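Local structure of CbsA (Xanthomonas oryzae pv. oryzae, 5XYH) at residues Ala227-Leu240 with Trp287-Asn300. The protein is a cell-wall-degrading exoglucanase of glycoside hydrolase family 6 that probably releases cellobiose from the ends of cellulose chains. Residues are numbered along the deposited sequence; the frame is centred on the assembly and turned at random.
Sequences ADGFITNTANYTPL and WPSKIGFLIDTGRN
F230 and F293 sit side by side on neighbouring parallel strands, 229-232 and 292-296, of the central sheet in the distorted beta/alpha barrel of glycoside hydrolase family 6. This is the tight end. CB of F230 lies over the face of the F293 ring, 4.0 Å from its centroid, while the two rings are slid apart and barely overlap. With CG anti to its carbonyl carbon (chi1 -59°), F230 sends its far edge to the face of W287, CZ reaching CH2 at 3.7 Å with the planes 58° apart; I291 CD1 sits at the edge of the F230 ring. On the opposite face of the sheet I231 CG1 packs on L294 CB. Between the faces, four backbone hydrogen bonds alternate from F230 N to D296 N.

Past the strands' C-terminal ends, where barrels of this kind carry their active sites, polar contacts and water replace most apolar packing, though L240 CD1 still touches I295 CD1. T234, A235 and L240 are partly exposed; the polar groups of N233, D296, R299 and N300 are buried. Both D296 carboxylate oxygens accept: OD2 from A235 N, above the carboxylate plane, OD1 from G298 N in an Asx turn. N233 ND2 donates to D296 O nearly straight down its carbonyl; one water joins that oxygen to N236 O and R299 N, another bridges L240 N and N300 O. N300 ND2 reaches T238 O at 2.9 Å. Y237 OH lies over the R299 guanidinium; D367 hydrogen-bonds Y237 OH and salt-bridges R299 NH2. R299, bent at chi3 (-53°), keeps A235 O in its guanidinium plane, yet NH2 meets that oxygen at 2.9 Å from above the carbonyl plane.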
loop_
_atom_site.group_PDB
_atom_site.type_symbol
_atom_site.label_atom_id
_atom_site.label_comp_id
_atom_site.label_asym_id
_atom_site.label_seq_id
_atom_site.Cartn_x
_atom_site.Cartn_y
_atom_site.Cartn_z
ATOM N N ALA A 227 7.733 10.688 -12.164
ATOM C CA ALA A 227 6.896 10.336 -11.024
ATOM C C ALA A 227 5.882 11.448 -10.823
ATOM O O ALA A 227 6.255 12.609 -10.621
ATOM C CB ALA A 227 7.725 10.131 -9.751
ATOM N N ASP A 228 4.606 11.097 -10.884
ATOM C CA ASP A 228 3.560 12.081 -10.678
ATOM C C ASP A 228 3.354 12.385 -9.207
ATOM O O ASP A 228 2.783 13.432 -8.871
ATOM C CB ASP A 228 2.280 11.582 -11.329
ATOM C CG ASP A 228 2.437 11.450 -12.825
ATOM O OD1 ASP A 228 2.408 12.494 -13.504
ATOM O OD2 ASP A 228 2.634 10.322 -13.329
ATOM N N GLY A 229 3.822 11.502 -8.330
ATOM C CA GLY A 229 3.705 11.744 -6.902
ATOM C C GLY A 229 4.162 10.532 -6.115
ATOM O O GLY A 229 4.935 9.701 -6.610
ATOM N N PHE A 230 3.660 10.440 -4.893
ATOM C CA PHE A 230 4.042 9.416 -3.934
ATOM C C PHE A 230 2.786 8.792 -3.348
ATOM O O PHE A 230 1.711 9.393 -3.387
ATOM C CB PHE A 230 4.899 10.013 -2.820
ATOM C CG PHE A 230 6.161 10.658 -3.316
ATOM C CD1 PHE A 230 6.177 11.989 -3.697
ATOM C CD2 PHE A 230 7.332 9.930 -3.389
ATOM C CE1 PHE A 230 7.339 12.587 -4.152
ATOM C CE2 PHE A 230 8.497 10.508 -3.843
ATOM C CZ PHE A 230 8.501 11.850 -4.221
ATOM N N ILE A 231 2.917 7.584 -2.786
ATOM C CA ILE A 231 1.813 6.957 -2.063
ATOM C C ILE A 231 2.323 6.403 -0.741
ATOM O O ILE A 231 3.378 5.766 -0.692
ATOM C CB ILE A 231 1.114 5.839 -2.882
ATOM C CG1 ILE A 231 0.024 5.177 -2.037
ATOM C CG2 ILE A 231 2.103 4.792 -3.407
ATOM C CD1 ILE A 231 -0.863 4.195 -2.789
ATOM N N THR A 232 1.561 6.627 0.327
ATOM C CA THR A 232 1.844 6.076 1.645
ATOM C C THR A 232 0.765 5.066 2.043
ATOM O O THR A 232 -0.335 5.040 1.478
ATOM C CB THR A 232 1.924 7.182 2.705
ATOM O OG1 THR A 232 0.600 7.609 3.063
ATOM C CG2 THR A 232 2.736 8.381 2.190
ATOM N N ASN A 233 1.105 4.218 3.017
ATOM C CA ASN A 233 0.194 3.280 3.680
ATOM C C ASN A 233 -0.202 2.093 2.816
ATOM O O ASN A 233 -1.119 1.347 3.209
ATOM C CB ASN A 233 -1.087 3.958 4.187
ATOM C CG ASN A 233 -1.555 3.384 5.524
ATOM O OD1 ASN A 233 -0.735 3.049 6.380
ATOM N ND2 ASN A 233 -2.875 3.298 5.716
ATOM N N THR A 234 0.470 1.870 1.680
ATOM C CA THR A 234 0.114 0.768 0.792
ATOM C C THR A 234 0.093 -0.541 1.562
ATOM O O THR A 234 1.102 -0.942 2.150
ATOM C CB THR A 234 1.104 0.666 -0.368
ATOM O OG1 THR A 234 1.113 1.895 -1.114
ATOM C CG2 THR A 234 0.676 -0.462 -1.300
ATOM N N ALA A 235 -1.071 -1.185 1.579
ATOM C CA ALA A 235 -1.273 -2.468 2.241
ATOM C C ALA A 235 -1.047 -2.400 3.748
ATOM O O ALA A 235 -0.946 -3.449 4.401
ATOM C CB ALA A 235 -0.373 -3.553 1.626
ATOM N N ASN A 236 -0.950 -1.203 4.337
ATOM C CA ASN A 236 -0.816 -1.133 5.787
ATOM C C ASN A 236 -2.086 -0.558 6.415
ATOM O O ASN A 236 -3.119 -0.386 5.752
ATOM C CB ASN A 236 0.431 -0.331 6.208
ATOM C CG ASN A 236 1.048 -0.862 7.509
ATOM O OD1 ASN A 236 0.514 -0.638 8.606
ATOM N ND2 ASN A 236 2.167 -1.584 7.388
ATOM N N TYR A 237 -1.986 -0.216 7.704
ATOM C CA TYR A 237 -3.148 0.047 8.541
ATOM C C TYR A 237 -3.103 1.372 9.303
ATOM O O TYR A 237 -3.994 1.628 10.122
ATOM C CB TYR A 237 -3.302 -1.089 9.565
ATOM C CG TYR A 237 -3.430 -2.492 8.980
ATOM C CD1 TYR A 237 -2.307 -3.264 8.691
ATOM C CD2 TYR A 237 -4.684 -3.041 8.736
ATOM C CE1 TYR A 237 -2.438 -4.574 8.185
ATOM C CE2 TYR A 237 -4.832 -4.329 8.225
ATOM C CZ TYR A 237 -3.708 -5.094 7.948
ATOM O OH TYR A 237 -3.882 -6.371 7.439
ATOM N N THR A 238 -2.092 2.194 9.096
ATOM C CA THR A 238 -1.927 3.372 9.939
ATOM C C THR A 238 -3.050 4.359 9.653
ATOM O O THR A 238 -3.358 4.619 8.484
ATOM C CB THR A 238 -0.558 4.006 9.700
ATOM O OG1 THR A 238 0.462 3.057 10.048
ATOM C CG2 THR A 238 -0.390 5.249 10.557
ATOM N N PRO A 239 -3.703 4.900 10.675
ATOM C CA PRO A 239 -4.915 5.686 10.428
ATOM C C PRO A 239 -4.640 6.968 9.649
ATOM O O PRO A 239 -3.533 7.507 9.637
ATOM C CB PRO A 239 -5.445 5.987 11.834
ATOM C CG PRO A 239 -4.327 5.711 12.771
ATOM C CD PRO A 239 -3.463 4.672 12.114
ATOM N N LEU A 240 -5.681 7.421 8.954
ATOM C CA LEU A 240 -5.648 8.716 8.278
ATOM C C LEU A 240 -5.390 9.836 9.274
ATOM O O LEU A 240 -4.533 10.703 9.051
ATOM C CB LEU A 240 -6.973 8.931 7.545
ATOM C CG LEU A 240 -7.080 10.075 6.540
ATOM C CD1 LEU A 240 -5.984 9.956 5.503
ATOM C CD2 LEU A 240 -8.466 10.072 5.887
ATOM N N TRP A 287 11.655 19.424 -5.697
ATOM C CA TRP A 287 10.566 18.832 -6.466
ATOM C C TRP A 287 9.512 19.893 -6.777
ATOM O O TRP A 287 9.349 20.848 -6.017
ATOM C CB TRP A 287 9.912 17.682 -5.687
ATOM C CG TRP A 287 10.736 16.410 -5.615
ATOM C CD1 TRP A 287 11.888 16.215 -4.905
ATOM C CD2 TRP A 287 10.467 15.179 -6.286
ATOM N NE1 TRP A 287 12.360 14.940 -5.102
ATOM C CE2 TRP A 287 11.496 14.274 -5.930
ATOM C CE3 TRP A 287 9.452 14.744 -7.145
ATOM C CZ2 TRP A 287 11.536 12.961 -6.404
ATOM C CZ3 TRP A 287 9.497 13.434 -7.616
ATOM C CH2 TRP A 287 10.535 12.564 -7.246
ATOM N N PRO A 288 8.766 19.737 -7.877
ATOM C CA PRO A 288 7.723 20.719 -8.196
ATOM C C PRO A 288 6.620 20.719 -7.155
ATOM O O PRO A 288 6.274 19.682 -6.572
ATOM C CB PRO A 288 7.194 20.256 -9.561
ATOM C CG PRO A 288 7.557 18.829 -9.642
ATOM C CD PRO A 288 8.866 18.698 -8.913
ATOM N N SER A 289 6.069 21.908 -6.922
ATOM C CA SER A 289 5.066 22.072 -5.882
ATOM C C SER A 289 3.804 21.272 -6.168
ATOM O O SER A 289 3.035 20.993 -5.240
ATOM C CB SER A 289 4.730 23.552 -5.733
ATOM O OG SER A 289 4.376 24.083 -6.991
ATOM N N LYS A 290 3.579 20.898 -7.423
ATOM C CA LYS A 290 2.366 20.195 -7.803
ATOM C C LYS A 290 2.411 18.697 -7.510
ATOM O O LYS A 290 1.421 18.008 -7.792
ATOM C CB LYS A 290 2.082 20.411 -9.291
ATOM C CG LYS A 290 2.926 19.558 -10.221
ATOM C CD LYS A 290 2.587 19.830 -11.687
ATOM C CE LYS A 290 3.431 18.956 -12.623
ATOM N NZ LYS A 290 4.906 19.110 -12.426
ATOM N N ILE A 291 3.510 18.167 -6.958
ATOM C CA ILE A 291 3.531 16.740 -6.657
ATOM C C ILE A 291 2.353 16.407 -5.751
ATOM O O ILE A 291 1.934 17.213 -4.911
ATOM C CB ILE A 291 4.849 16.292 -6.009
ATOM C CG1 ILE A 291 5.155 17.149 -4.779
ATOM C CG2 ILE A 291 5.963 16.339 -7.027
ATOM C CD1 ILE A 291 6.229 16.575 -3.892
ATOM N N GLY A 292 1.790 15.217 -5.952
ATOM C CA GLY A 292 0.644 14.795 -5.173
ATOM C C GLY A 292 0.912 13.534 -4.375
ATOM O O GLY A 292 1.842 12.778 -4.674
ATOM N N PHE A 293 0.117 13.300 -3.339
ATOM C CA PHE A 293 0.251 12.092 -2.535
ATOM C C PHE A 293 -1.035 11.279 -2.575
ATOM O O PHE A 293 -2.136 11.830 -2.455
ATOM C CB PHE A 293 0.615 12.432 -1.084
ATOM C CG PHE A 293 2.070 12.767 -0.893
ATOM C CD1 PHE A 293 2.584 13.961 -1.370
ATOM C CD2 PHE A 293 2.920 11.892 -0.234
ATOM C CE1 PHE A 293 3.936 14.283 -1.203
ATOM C CE2 PHE A 293 4.267 12.206 -0.062
ATOM C CZ PHE A 293 4.771 13.410 -0.548
ATOM N N LEU A 294 -0.888 9.965 -2.755
ATOM C CA LEU A 294 -1.965 9.024 -2.497
ATOM C C LEU A 294 -1.793 8.453 -1.091
ATOM O O LEU A 294 -0.672 8.342 -0.579
ATOM C CB LEU A 294 -1.978 7.888 -3.528
ATOM C CG LEU A 294 -1.899 8.297 -5.001
ATOM C CD1 LEU A 294 -1.972 7.094 -5.924
ATOM C CD2 LEU A 294 -3.013 9.308 -5.329
ATOM N N ILE A 295 -2.918 8.115 -0.459
ATOM C CA ILE A 295 -2.923 7.346 0.781
ATOM C C ILE A 295 -3.829 6.139 0.581
ATOM O O ILE A 295 -4.965 6.275 0.116
ATOM C CB ILE A 295 -3.377 8.185 1.989
ATOM C CG1 ILE A 295 -2.410 9.369 2.184
ATOM C CG2 ILE A 295 -3.442 7.301 3.244
ATOM C CD1 ILE A 295 -2.859 10.417 3.212
ATOM N N ASP A 296 -3.309 4.954 0.893
ATOM C CA ASP A 296 -4.098 3.724 0.851
ATOM C C ASP A 296 -4.974 3.672 2.097
ATOM O O ASP A 296 -4.464 3.513 3.211
ATOM C CB ASP A 296 -3.175 2.511 0.786
ATOM C CG ASP A 296 -3.927 1.192 0.587
ATOM O OD1 ASP A 296 -5.179 1.149 0.744
ATOM O OD2 ASP A 296 -3.242 0.195 0.260
ATOM N N THR A 297 -6.290 3.808 1.915
ATOM C CA THR A 297 -7.226 3.831 3.031
ATOM C C THR A 297 -8.115 2.595 3.062
ATOM O O THR A 297 -9.189 2.620 3.670
ATOM C CB THR A 297 -8.089 5.094 2.975
ATOM O OG1 THR A 297 -8.829 5.112 1.741
ATOM C CG2 THR A 297 -7.207 6.349 3.066
ATOM N N GLY A 298 -7.690 1.509 2.416
ATOM C CA GLY A 298 -8.536 0.335 2.340
ATOM C C GLY A 298 -8.754 -0.370 3.665
ATOM O O GLY A 298 -9.790 -1.015 3.859
ATOM N N ARG A 299 -7.800 -0.260 4.590
ATOM C CA ARG A 299 -7.870 -1.064 5.810
ATOM C C ARG A 299 -7.422 -0.293 7.047
ATOM O O ARG A 299 -6.995 -0.903 8.036
ATOM C CB ARG A 299 -7.035 -2.340 5.678
ATOM C CG ARG A 299 -7.569 -3.324 4.631
ATOM C CD ARG A 299 -6.800 -4.672 4.611
ATOM N NE ARG A 299 -5.355 -4.510 4.478
ATOM C CZ ARG A 299 -4.490 -5.524 4.389
ATOM N NH1 ARG A 299 -4.915 -6.789 4.418
ATOM N NH2 ARG A 299 -3.190 -5.284 4.291
ATOM N N ASN A 300 -7.546 1.034 7.040
ATOM C CA ASN A 300 -6.972 1.853 8.102
ATOM C C ASN A 300 -8.028 2.663 8.858
ATOM O O ASN A 300 -7.695 3.672 9.488
ATOM C CB ASN A 300 -5.883 2.765 7.528
ATOM C CG ASN A 300 -6.441 3.978 6.782
ATOM O OD1 ASN A 300 -7.538 3.935 6.250
ATOM N ND2 ASN A 300 -5.660 5.072 6.735
HETATM O O HOH W 1 -5.215 1.212 4.633
HETATM O O HOH W 2 -8.457 6.302 9.643
#